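Local coordinates for HTH hxlR-type domain-containing protein (Enterococcus faecalis, PDB 1Z7U), which probably binds DNA through a winged helix-turn-helix domain and acts as a transcriptional regulator, at the interface of chains A and B. Sequence-based numbering; all coordinates share one arbitrary frame. Chains: chain A/B, hypothetical protein EF0647.

The interface of chains A and B. Residues chain A 11-12, 15, 89; chain B 96-97, 99-100.
A:Leu89 lies against the indole of B:Trp99, the two side chains meeting at about a right angle. Its CB sits over the face of the five-membered ring, 4.0 Å from the centroid, in a CH-pi contact, while methyl CD2 stands above the centre of the ring system. The CG of B:Trp99 is roughly anti to the backbone N (chi1 -158°), which carries the indole towards helix 84-110 of chain A. A:Ala15 CB lies 3.9 Å from CE3 on the six-membered ring, displaced from its plane to the leucine's side.

B:Leu96 turns its methyls apart: CD2 is wedged between A:Ala15 CB at 3.6 Å and A:Leu89 CD1 at 3.7 Å, whereas CD1 meets A:Ile12 CG2, the branch anti to the backbone N. The other branch, CG1, beside that N (chi1 -76°), packs on B:Cys97 CB at 3.9 Å. The helices come close where B:Gly100 has no side chain: its CA lies 3.2 Å from the carbonyl O of A:Ser11 and also packs against A:Ala15 CB.

Polar contacts are slight. A:Ser11 OG gives a weak hydrogen bond to the carbonyl O of B:Cys97 and accepts another weak one from its thiol SG, both at 3.3 Å.

Helix 8-17 and helix 84-110 of chain A thus pack on helix 84-109 of chain B. Repeated by two-fold symmetry, this largely apolar patch helps join the copies into a dimer, probably the functional form, as is usual in this family.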
# COMPACT_ATOMS: atom_id res chain seq x y z
N SER A 11 -4.79 -10.08 -0.26
CA SER A 11 -5.05 -9.19 0.85
C SER A 11 -4.56 -7.74 0.69
O SER A 11 -5.19 -6.83 1.23
CB SER A 11 -4.73 -9.81 2.21
OG SER A 11 -3.39 -10.09 2.37
N ILE A 12 -3.50 -7.52 -0.09
CA ILE A 12 -3.22 -6.16 -0.58
C ILE A 12 -4.42 -5.59 -1.36
O ILE A 12 -4.90 -4.48 -1.06
CB ILE A 12 -1.91 -6.08 -1.38
CG1 ILE A 12 -0.72 -6.14 -0.41
CG2 ILE A 12 -1.87 -4.82 -2.22
CD1 ILE A 12 0.62 -6.50 -1.06
N ALA A 15 -7.47 -4.81 0.88
CA ALA A 15 -7.18 -3.60 1.64
C ALA A 15 -7.35 -2.32 0.80
O ALA A 15 -8.01 -1.38 1.24
CB ALA A 15 -5.77 -3.68 2.25
N LEU A 89 -4.61 1.83 8.74
CA LEU A 89 -4.54 1.92 7.27
C LEU A 89 -3.97 3.26 6.83
O LEU A 89 -3.16 3.34 5.90
CB LEU A 89 -5.90 1.68 6.62
CG LEU A 89 -5.98 1.58 5.08
CD1 LEU A 89 -5.02 0.55 4.48
CD2 LEU A 89 -7.40 1.23 4.70
N LEU B 96 -0.05 -2.86 4.63
CA LEU B 96 -1.23 -2.90 3.79
C LEU B 96 -1.83 -4.32 3.77
O LEU B 96 -3.01 -4.51 4.01
CB LEU B 96 -0.86 -2.46 2.38
CG LEU B 96 -1.65 -1.50 1.50
CD1 LEU B 96 -1.53 -1.90 0.02
CD2 LEU B 96 -3.12 -1.31 1.90
N CYS B 97 -0.99 -5.31 3.48
CA CYS B 97 -1.36 -6.73 3.48
C CYS B 97 -2.00 -7.17 4.81
O CYS B 97 -3.00 -7.90 4.81
CB CYS B 97 -0.10 -7.58 3.20
SG CYS B 97 -0.33 -9.37 3.32
N TRP B 99 -3.57 -5.45 6.95
CA TRP B 99 -4.85 -4.82 7.03
C TRP B 99 -5.88 -5.62 6.23
O TRP B 99 -6.97 -5.88 6.72
CB TRP B 99 -4.75 -3.35 6.58
CG TRP B 99 -5.86 -2.61 7.13
CD1 TRP B 99 -5.88 -1.87 8.31
CD2 TRP B 99 -7.20 -2.58 6.62
NE1 TRP B 99 -7.14 -1.38 8.52
CE2 TRP B 99 -7.97 -1.80 7.50
CE3 TRP B 99 -7.81 -3.12 5.48
CZ2 TRP B 99 -9.34 -1.57 7.28
CZ3 TRP B 99 -9.15 -2.88 5.26
CH2 TRP B 99 -9.90 -2.12 6.16
N GLY B 100 -5.55 -6.02 5.00
CA GLY B 100 -6.48 -6.82 4.20
C GLY B 100 -6.79 -8.16 4.85
O GLY B 100 -7.90 -8.68 4.75